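PDB 3TR6: O-methyltransferase from Coxiella burnetii, which probably transfers a methyl group from S-adenosylmethionine to an oxygen of its substrate, and binds the product S-adenosyl-L-homocysteine and a nickel ion. Local coordinates for residues Val22-Pro27 and Gln52-Ala57; Glu107-Ala112 and Asp116-Arg121; Ser123-Thr128 and Asp154-Glu159. All blocks are in the same frame, centred on the assembly; numbering follows the deposited sequence.

Contact 1. Residues Val22-Pro27 and Gln52-Ala57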
loop_
_atom_site.group_PDB
_atom_site.type_symbol
_atom_site.label_atom_id
_atom_site.label_comp_id
_atom_site.label_asym_id
_atom_site.label_seq_id
_atom_site.Cartn_x
_atom_site.Cartn_y
_atom_site.Cartn_z
ATOM N N VAL A 22 3.731 0.972 -16.319
ATOM C CA VAL A 22 2.282 0.913 -16.176
ATOM C C VAL A 22 1.786 1.459 -14.844
ATOM O O VAL A 22 0.620 1.274 -14.497
ATOM C CB VAL A 22 1.741 -0.523 -16.361
ATOM C CG1 VAL A 22 2.011 -1.007 -17.771
ATOM C CG2 VAL A 22 2.346 -1.467 -15.324
ATOM N N SER A 23 2.658 2.135 -14.100
ATOM C CA SER A 23 2.249 2.673 -12.805
ATOM C C SER A 23 2.808 4.062 -12.475
ATOM O O SER A 23 2.093 4.901 -11.924
ATOM C CB SER A 23 2.570 1.683 -11.676
ATOM O OG SER A 23 3.951 1.662 -11.373
ATOM N N LEU A 24 4.075 4.304 -12.798
ATOM C CA LEU A 24 4.737 5.543 -12.380
ATOM C C LEU A 24 4.234 6.771 -13.132
ATOM O O LEU A 24 4.454 6.907 -14.333
ATOM C CB LEU A 24 6.257 5.431 -12.528
ATOM C CG LEU A 24 7.058 6.695 -12.195
ATOM C CD1 LEU A 24 6.882 7.068 -10.730
ATOM C CD2 LEU A 24 8.530 6.503 -12.530
ATOM N N ARG A 25 3.564 7.665 -12.410
ATOM C CA ARG A 25 3.048 8.906 -12.978
ATOM C C ARG A 25 3.754 10.104 -12.351
ATOM O O ARG A 25 3.127 10.901 -11.651
ATOM C CB ARG A 25 1.552 9.042 -12.703
ATOM C CG ARG A 25 0.674 7.947 -13.266
ATOM C CD ARG A 25 -0.763 8.200 -12.839
ATOM N NE ARG A 25 -1.731 7.322 -13.487
ATOM C CZ ARG A 25 -3.045 7.428 -13.324
ATOM N NH1 ARG A 25 -3.540 8.375 -12.539
ATOM N NH2 ARG A 25 -3.866 6.592 -13.946
ATOM N N GLU A 26 5.052 10.233 -12.598
ATOM C CA GLU A 26 5.841 11.286 -11.967
ATOM C C GLU A 26 5.511 12.662 -12.534
ATOM O O GLU A 26 5.593 12.876 -13.742
ATOM C CB GLU A 26 7.334 11.003 -12.123
ATOM C CG GLU A 26 8.215 11.846 -11.224
ATOM C CD GLU A 26 9.684 11.594 -11.454
ATOM O OE1 GLU A 26 10.474 11.720 -10.494
ATOM O OE2 GLU A 26 10.052 11.270 -12.599
ATOM N N PRO A 27 5.127 13.603 -11.661
ATOM C CA PRO A 27 4.887 14.982 -12.097
ATOM C C PRO A 27 6.185 15.605 -12.590
ATOM O O PRO A 27 7.214 15.463 -11.928
ATOM C CB PRO A 27 4.417 15.681 -10.817
ATOM C CG PRO A 27 3.928 14.569 -9.929
ATOM C CD PRO A 27 4.817 13.406 -10.235
ATOM N N GLN A 52 7.900 4.930 -4.703
ATOM C CA GLN A 52 7.558 4.879 -3.286
ATOM C C GLN A 52 6.831 6.155 -2.869
ATOM O O GLN A 52 5.847 6.111 -2.132
ATOM C CB GLN A 52 8.797 4.673 -2.415
ATOM C CG GLN A 52 8.454 4.352 -0.967
ATOM C CD GLN A 52 9.662 4.358 -0.052
ATOM O OE1 GLN A 52 10.098 5.411 0.414
ATOM N NE2 GLN A 52 10.206 3.176 0.219
ATOM N N ALA A 53 7.328 7.291 -3.350
ATOM C CA ALA A 53 6.708 8.579 -3.070
ATOM C C ALA A 53 5.281 8.610 -3.598
ATOM O O ALA A 53 4.386 9.170 -2.968
ATOM C CB ALA A 53 7.521 9.698 -3.689
ATOM N N GLN A 54 5.074 8.009 -4.764
ATOM C CA GLN A 54 3.755 7.978 -5.378
ATOM C C GLN A 54 2.760 7.225 -4.504
ATOM O O GLN A 54 1.588 7.596 -4.424
ATOM C CB GLN A 54 3.824 7.350 -6.768
ATOM C CG GLN A 54 2.479 7.212 -7.446
ATOM C CD GLN A 54 2.607 6.888 -8.916
ATOM O OE1 GLN A 54 3.509 7.381 -9.593
ATOM N NE2 GLN A 54 1.706 6.050 -9.420
ATOM N N LEU A 55 3.237 6.169 -3.851
ATOM C CA LEU A 55 2.424 5.405 -2.916
ATOM C C LEU A 55 2.063 6.258 -1.707
ATOM O O LEU A 55 0.944 6.185 -1.202
ATOM C CB LEU A 55 3.174 4.148 -2.466
ATOM C CG LEU A 55 2.666 3.422 -1.212
ATOM C CD1 LEU A 55 1.234 2.923 -1.397
ATOM C CD2 LEU A 55 3.594 2.272 -0.851
ATOM N N LEU A 56 3.019 7.061 -1.247
ATOM C CA LEU A 56 2.785 7.984 -0.144
ATOM C C LEU A 56 1.692 8.983 -0.501
ATOM O O LEU A 56 0.810 9.269 0.305
ATOM C CB LEU A 56 4.067 8.734 0.214
ATOM C CG LEU A 56 5.208 7.958 0.866
ATOM C CD1 LEU A 56 6.381 8.889 1.119
ATOM C CD2 LEU A 56 4.750 7.304 2.160
ATOM N N ALA A 57 1.767 9.516 -1.716
ATOM C CA ALA A 57 0.773 10.466 -2.196
ATOM C C ALA A 57 -0.613 9.831 -2.201
ATOM O O ALA A 57 -1.601 10.474 -1.842
ATOM C CB ALA A 57 1.139 10.967 -3.587
#
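Gln-54, on helix 50-63, reaches across to the loop Val-22-Pro-27, which links helix 13-21 to helix 28-40, and binds its backbone with both ends of one side-chain amide. NE2 of Gln-54 donates to the carbonyl O of Ser-23 at 2.8 Å, nearly straight at 162°, with the acceptor close to the amide plane but the donor above the plane of the Ser-23 carbonyl. In return, OE1 of Gln-54 accepts from the backbone N of Arg-25 at 2.8 Å. The side chain leaves the helix with CG opposite the backbone N (chi1 177°) and stays extended, which carries the amide to the loop. CD1 of Leu-24 lies 3.6 Å from OE1 of Gln-54, an apolar flank.

Further out, NE2 of Gln-54 is used a second time, donating to the backbone O of Met-209 of the second subunit. The guanidinium group of Arg-25 turns from the helix to the backbone oxygens of Asp-204 and Val-207 of that subunit. Glutamine suits this place because one flat group offers donor and acceptor together. The two loop bonds hold the amide and, both going to main-chain atoms, read the loop's backbone and not its side chains.

Contact 2. Residues Glu107-Ala112 and Asp116-Arg121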
loop_
_atom_site.group_PDB
_atom_site.type_symbol
_atom_site.label_atom_id
_atom_site.label_comp_id
_atom_site.label_asym_id
_atom_site.label_seq_id
_atom_site.Cartn_x
_atom_site.Cartn_y
_atom_site.Cartn_z
ATOM N N GLU A 107 12.749 26.105 -2.661
ATOM C CA GLU A 107 12.669 26.648 -4.006
ATOM C C GLU A 107 11.646 25.878 -4.830
ATOM O O GLU A 107 10.795 26.471 -5.485
ATOM C CB GLU A 107 14.048 26.584 -4.662
ATOM C CG GLU A 107 14.218 27.422 -5.905
ATOM C CD GLU A 107 15.637 27.347 -6.440
ATOM O OE1 GLU A 107 16.594 27.569 -5.658
ATOM O OE2 GLU A 107 15.783 27.045 -7.640
ATOM N N TYR A 108 11.713 24.551 -4.767
ATOM C CA TYR A 108 10.850 23.711 -5.590
ATOM C C TYR A 108 9.404 23.653 -5.103
ATOM O O TYR A 108 8.482 23.592 -5.917
ATOM C CB TYR A 108 11.432 22.301 -5.743
ATOM C CG TYR A 108 12.356 22.162 -6.934
ATOM C CD1 TYR A 108 11.891 21.655 -8.140
ATOM C CD2 TYR A 108 13.688 22.553 -6.858
ATOM C CE1 TYR A 108 12.726 21.532 -9.233
ATOM C CE2 TYR A 108 14.532 22.433 -7.948
ATOM C CZ TYR A 108 14.044 21.921 -9.131
ATOM O OH TYR A 108 14.876 21.799 -10.222
ATOM N N TRP A 109 9.197 23.680 -3.790
ATOM C CA TRP A 109 7.829 23.631 -3.282
ATOM C C TRP A 109 7.130 24.990 -3.337
ATOM O O TRP A 109 5.906 25.068 -3.243
ATOM C CB TRP A 109 7.719 22.955 -1.903
ATOM C CG TRP A 109 8.114 23.773 -0.708
ATOM C CD1 TRP A 109 7.659 25.015 -0.373
ATOM C CD2 TRP A 109 9.001 23.373 0.346
ATOM N NE1 TRP A 109 8.231 25.424 0.807
ATOM C CE2 TRP A 109 9.057 24.432 1.270
ATOM C CE3 TRP A 109 9.765 22.226 0.589
ATOM C CZ2 TRP A 109 9.846 24.382 2.420
ATOM C CZ3 TRP A 109 10.545 22.174 1.731
ATOM C CH2 TRP A 109 10.582 23.247 2.632
ATOM N N GLU A 110 7.909 26.054 -3.506
ATOM C CA GLU A 110 7.344 27.350 -3.851
ATOM C C GLU A 110 6.906 27.292 -5.306
ATOM O O GLU A 110 5.782 27.652 -5.649
ATOM C CB GLU A 110 8.376 28.463 -3.665
ATOM C CG GLU A 110 8.773 28.720 -2.214
ATOM C CD GLU A 110 9.921 29.710 -2.087
ATOM O OE1 GLU A 110 10.307 30.312 -3.113
ATOM O OE2 GLU A 110 10.444 29.883 -0.964
ATOM N N LYS A 111 7.812 26.819 -6.155
ATOM C CA LYS A 111 7.561 26.675 -7.583
ATOM C C LYS A 111 6.372 25.755 -7.847
ATOM O O LYS A 111 5.767 25.798 -8.921
ATOM C CB LYS A 111 8.813 26.129 -8.274
ATOM C CG LYS A 111 8.752 26.110 -9.794
ATOM C CD LYS A 111 10.075 25.634 -10.382
ATOM C CE LYS A 111 10.073 25.717 -11.902
ATOM N NZ LYS A 111 11.376 25.287 -12.486
ATOM N N ALA A 112 6.045 24.925 -6.862
ATOM C CA ALA A 112 4.937 23.983 -6.988
ATOM C C ALA A 112 3.628 24.570 -6.467
ATOM O O ALA A 112 2.555 24.018 -6.709
ATOM C CB ALA A 112 5.262 22.681 -6.265
ATOM N N ASP A 116 2.226 27.643 1.216
ATOM C CA ASP A 116 1.251 27.817 2.285
ATOM C C ASP A 116 0.950 26.508 3.011
ATOM O O ASP A 116 0.478 26.517 4.147
ATOM C CB ASP A 116 -0.038 28.436 1.737
ATOM C CG ASP A 116 0.138 29.890 1.342
ATOM O OD1 ASP A 116 0.900 30.605 2.028
ATOM O OD2 ASP A 116 -0.482 30.316 0.343
ATOM N N LYS A 117 1.237 25.387 2.355
ATOM C CA LYS A 117 0.955 24.077 2.928
ATOM C C LYS A 117 2.165 23.435 3.593
ATOM O O LYS A 117 2.021 22.709 4.577
ATOM C CB LYS A 117 0.374 23.136 1.873
ATOM C CG LYS A 117 -1.050 23.474 1.481
ATOM C CD LYS A 117 -1.587 22.499 0.452
ATOM C CE LYS A 117 -3.021 22.827 0.091
ATOM N NZ LYS A 117 -3.551 21.898 -0.940
ATOM N N ILE A 118 3.357 23.700 3.063
ATOM C CA ILE A 118 4.569 23.100 3.612
ATOM C C ILE A 118 5.360 24.096 4.449
ATOM O O ILE A 118 5.560 25.238 4.043
ATOM C CB ILE A 118 5.487 22.523 2.509
ATOM C CG1 ILE A 118 4.723 21.516 1.648
ATOM C CG2 ILE A 118 6.723 21.884 3.129
ATOM C CD1 ILE A 118 5.550 20.910 0.548
ATOM N N GLY A 119 5.797 23.654 5.624
ATOM C CA GLY A 119 6.628 24.465 6.492
ATOM C C GLY A 119 7.865 23.717 6.948
ATOM O O GLY A 119 7.774 22.623 7.507
ATOM N N LEU A 120 9.029 24.312 6.708
ATOM C CA LEU A 120 10.300 23.698 7.066
ATOM C C LEU A 120 10.667 23.926 8.529
ATOM O O LEU A 120 10.733 25.062 8.995
ATOM C CB LEU A 120 11.419 24.234 6.171
ATOM C CG LEU A 120 12.850 23.916 6.609
ATOM C CD1 LEU A 120 13.088 22.412 6.673
ATOM C CD2 LEU A 120 13.855 24.577 5.683
ATOM N N ARG A 121 10.904 22.835 9.249
ATOM C CA ARG A 121 11.433 22.915 10.602
ATOM C C ARG A 121 12.904 22.514 10.580
ATOM O O ARG A 121 13.235 21.330 10.592
ATOM C CB ARG A 121 10.646 22.004 11.545
ATOM C CG ARG A 121 9.145 22.290 11.586
ATOM C CD ARG A 121 8.823 23.642 12.221
ATOM N NE ARG A 121 7.409 23.980 12.064
ATOM C CZ ARG A 121 6.924 24.742 11.086
ATOM N NH1 ARG A 121 7.739 25.263 10.178
ATOM N NH2 ARG A 121 5.623 24.991 11.017
#
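Helix 99-111 lies against strand 118-122 with Trp-109 and Ile-118 as the nearest backbone pair, their CA atoms 7.6 Å apart. Both elements belong to a beta-alpha-beta unit of the Rossmann-like methyltransferase fold, in which strand 91-96 leads into the helix and the chain returns along 118-122, parallel to the first strand and at one border of the sheet. Trp-109 gives about half of the surface buried between the two segments. Its chi1 of 78° sets CG between the backbone N and the carbonyl carbon, and the ring extends toward the strand.

Ile-118 meets this side chain with both of its branches. CG2 sits over one face of the indole in a CH-pi contact, 3.8 Å from the centroid of the six-membered ring and only 5° off its normal, while CD1 packs on the root of the tryptophan, 3.9 Å from CB of Trp-109. A beta-branched residue suits the place, since its two arms cover ring and stem together. Ile-118 and Leu-120 both point to the helix, in keeping with the alternation of a strand. Beyond the contact, Thr-94 of strand 91-96 touches both Trp-109 and Ile-118. Leu-120 approaches the indole at its edge rather than its face, its side chain crossing the tryptophan at about a right angle, with CB of Leu-120 3.8 Å from CH2 of Trp-109.

Contact 3. Residues Ser123-Thr128 and Asp154-Glu159. With SAH (S-adenosyl-L-homocysteine), chain C.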
loop_
_atom_site.group_PDB
_atom_site.type_symbol
_atom_site.label_atom_id
_atom_site.label_comp_id
_atom_site.label_asym_id
_atom_site.label_seq_id
_atom_site.Cartn_x
_atom_site.Cartn_y
_atom_site.Cartn_z
ATOM N N SER A 123 16.037 21.841 12.215
ATOM C CA SER A 123 16.712 21.497 13.457
ATOM C C SER A 123 16.595 19.992 13.639
ATOM O O SER A 123 15.822 19.352 12.934
ATOM C CB SER A 123 16.084 22.232 14.645
ATOM O OG SER A 123 15.121 21.422 15.303
ATOM N N PRO A 124 17.367 19.418 14.574
ATOM C CA PRO A 124 17.246 17.974 14.799
ATOM C C PRO A 124 15.783 17.557 14.913
ATOM O O PRO A 124 15.026 18.193 15.643
ATOM C CB PRO A 124 17.964 17.775 16.136
ATOM C CG PRO A 124 19.001 18.851 16.158
ATOM C CD PRO A 124 18.383 20.035 15.448
ATOM N N ALA A 125 15.392 16.510 14.190
ATOM C CA ALA A 125 14.012 16.028 14.216
ATOM C C ALA A 125 13.605 15.656 15.638
ATOM O O ALA A 125 12.467 15.871 16.052
ATOM C CB ALA A 125 13.853 14.839 13.288
ATOM N N LYS A 126 14.555 15.089 16.371
ATOM C CA LYS A 126 14.400 14.790 17.787
ATOM C C LYS A 126 13.817 15.985 18.549
ATOM O O LYS A 126 12.917 15.829 19.378
ATOM C CB LYS A 126 15.766 14.403 18.359
ATOM C CG LYS A 126 15.801 14.069 19.830
ATOM C CD LYS A 126 17.242 13.836 20.266
ATOM C CE LYS A 126 17.339 13.511 21.750
ATOM N NZ LYS A 126 18.750 13.305 22.186
ATOM N N ASP A 127 14.327 17.178 18.255
ATOM C CA ASP A 127 13.894 18.397 18.933
ATOM C C ASP A 127 12.522 18.867 18.457
ATOM O O ASP A 127 11.664 19.212 19.266
ATOM C CB ASP A 127 14.924 19.516 18.744
ATOM C CG ASP A 127 16.270 19.184 19.364
ATOM O OD1 ASP A 127 16.324 18.297 20.244
ATOM O OD2 ASP A 127 17.274 19.816 18.976
ATOM N N THR A 128 12.329 18.886 17.142
ATOM C CA THR A 128 11.055 19.281 16.551
ATOM C C THR A 128 9.907 18.413 17.061
ATOM O O THR A 128 8.817 18.911 17.338
ATOM C CB THR A 128 11.108 19.203 15.018
ATOM O OG1 THR A 128 12.126 20.085 14.529
ATOM C CG2 THR A 128 9.770 19.598 14.412
ATOM N N ASP A 154 13.993 4.281 15.784
ATOM C CA ASP A 154 13.174 3.807 16.902
ATOM C C ASP A 154 12.629 4.982 17.704
ATOM O O ASP A 154 11.437 5.038 18.005
ATOM C CB ASP A 154 13.954 2.861 17.820
ATOM C CG ASP A 154 13.058 2.166 18.835
ATOM O OD1 ASP A 154 12.439 1.144 18.477
ATOM O OD2 ASP A 154 12.964 2.644 19.985
ATOM N N LEU A 155 13.509 5.919 18.044
ATOM C CA LEU A 155 13.098 7.164 18.683
ATOM C C LEU A 155 11.979 7.845 17.897
ATOM O O LEU A 155 10.900 8.088 18.435
ATOM C CB LEU A 155 14.287 8.118 18.815
ATOM C CG LEU A 155 13.954 9.518 19.344
ATOM C CD1 LEU A 155 13.386 9.440 20.754
ATOM C CD2 LEU A 155 15.178 10.414 19.305
ATOM N N TYR A 156 12.245 8.151 16.628
ATOM C CA TYR A 156 11.260 8.798 15.761
ATOM C C TYR A 156 9.948 8.022 15.687
ATOM O O TYR A 156 8.870 8.610 15.628
ATOM C CB TYR A 156 11.821 8.973 14.351
ATOM C CG TYR A 156 13.058 9.833 14.268
ATOM C CD1 TYR A 156 13.284 10.857 15.183
ATOM C CD2 TYR A 156 14.001 9.625 13.268
ATOM C CE1 TYR A 156 14.416 11.642 15.102
ATOM C CE2 TYR A 156 15.130 10.406 13.183
ATOM C CZ TYR A 156 15.336 11.411 14.100
ATOM O OH TYR A 156 16.470 12.185 14.007
ATOM N N TYR A 157 10.051 6.699 15.668
ATOM C CA TYR A 157 8.881 5.836 15.623
ATOM C C TYR A 157 8.075 6.012 16.900
ATOM O O TYR A 157 6.863 6.246 16.864
ATOM C CB TYR A 157 9.315 4.375 15.465
ATOM C CG TYR A 157 8.192 3.361 15.529
ATOM C CD1 TYR A 157 7.435 3.062 14.404
ATOM C CD2 TYR A 157 7.903 2.687 16.710
ATOM C CE1 TYR A 157 6.414 2.130 14.453
ATOM C CE2 TYR A 157 6.881 1.752 16.771
ATOM C CZ TYR A 157 6.138 1.479 15.638
ATOM O OH TYR A 157 5.121 0.550 15.687
ATOM N N GLU A 158 8.768 5.906 18.028
ATOM C CA GLU A 158 8.149 6.023 19.341
ATOM C C GLU A 158 7.463 7.375 19.509
ATOM O O GLU A 158 6.361 7.463 20.048
ATOM C CB GLU A 158 9.202 5.825 20.431
ATOM C CG GLU A 158 8.739 4.931 21.558
ATOM C CD GLU A 158 8.278 3.578 21.066
ATOM O OE1 GLU A 158 8.989 2.971 20.240
ATOM O OE2 GLU A 158 7.201 3.125 21.498
ATOM N N GLU A 159 8.123 8.426 19.037
ATOM C CA GLU A 159 7.573 9.771 19.101
ATOM C C GLU A 159 6.397 9.931 18.142
ATOM O O GLU A 159 5.423 10.620 18.448
ATOM C CB GLU A 159 8.655 10.804 18.785
ATOM C CG GLU A 159 9.777 10.854 19.807
ATOM C CD GLU A 159 9.341 11.476 21.120
ATOM O OE1 GLU A 159 9.438 12.716 21.249
ATOM O OE2 GLU A 159 8.904 10.728 22.021
HETATM N N SAH C . 12.619 11.952 2.183
HETATM C CA SAH C . 13.804 12.544 1.627
HETATM C CB SAH C . 15.046 11.748 1.989
HETATM C CG SAH C . 16.006 12.396 2.960
HETATM S SD SAH C . 17.573 11.583 3.232
HETATM C C SAH C . 13.681 12.620 0.144
HETATM O O SAH C . 14.723 12.767 -0.554
HETATM O OXT SAH C . 12.559 12.539 -0.415
HETATM C "C5'" SAH C . 18.128 11.880 4.903
HETATM C "C4'" SAH C . 18.014 13.219 5.399
HETATM O "O4'" SAH C . 17.975 13.197 6.868
HETATM C "C3'" SAH C . 19.205 14.012 5.030
HETATM O "O3'" SAH C . 18.810 15.113 4.321
HETATM C "C2'" SAH C . 19.813 14.418 6.307
HETATM O "O2'" SAH C . 20.276 15.709 6.236
HETATM C "C1'" SAH C . 18.686 14.327 7.268
HETATM N N9 SAH C . 19.048 14.220 8.678
HETATM C C8 SAH C . 20.092 13.555 9.196
HETATM N N7 SAH C . 20.055 13.705 10.530
HETATM C C5 SAH C . 18.989 14.462 10.860
HETATM C C6 SAH C . 18.466 14.933 12.068
HETATM N N6 SAH C . 19.099 14.623 13.310
HETATM N N1 SAH C . 17.354 15.687 12.042
HETATM C C2 SAH C . 16.749 15.989 10.885
HETATM N N3 SAH C . 17.227 15.555 9.711
HETATM C C4 SAH C . 18.339 14.794 9.671
HETATM O O HOH W 1 17.519 14.160 15.716
HETATM O O HOH W 2 12.248 13.684 20.389
#
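Lys-126, Tyr-156 and Leu-155 contribute most to this meeting of two helices, 125-133 and 153-163, beside the adenine end of the cofactor pocket in a Rossmann-like methyltransferase fold. Tyr-156 turns its ring edge to the backbone N of Lys-126, which lies near the ring plane, 3.7 Å from CE1. CB of Ala-125 makes a separate apolar touch, 3.7 Å from CE1 of Tyr-156; so small a residue lets the ring approach the helix start. With CG of Tyr-156 opposite its own carbonyl carbon (chi1 -61°), the phenol points to the ligand, where its OH is bonded to Asp-149 and to a water. The water donates to OH of Tyr-156 and accepts from the backbone N of Lys-126 and from N6 of S-adenosyl-L-homocysteine. Ala-125 N donates directly to N1 of the ligand at 3.0 Å, reading the adenine with a backbone group.

CD2 of Leu-155 packs on the CB-CG-CD part of Lys-126. The extended lysine crosses the leucine at about a right angle and carries its ammonium group off from helix 153-163; a long, flexible residue suits such a boundary with solvent. The closest touch is CG of Lys-126 to CD2 of Leu-155, at 3.7 Å.

The three contacts follow one another along the chain, each closing before the next opens, and all lie within a single Rossmann-like methyltransferase fold. Contact 1 and contact 3 are on opposite sides of the chain's centre, their centres about 27 Å apart; contact 2 is about 19 Å from the first and 21 Å from the third, centre to centre. Strand 118-122 of contact 2 is followed, after a two-residue turn, by helix 125-133 of contact 3, and the two contacts touch where CB of Arg-121 meets CG2 of Thr-128 at 3.8 Å. This border of the sheet leads to the adenine site, whereas the second subunit packs at contact 1.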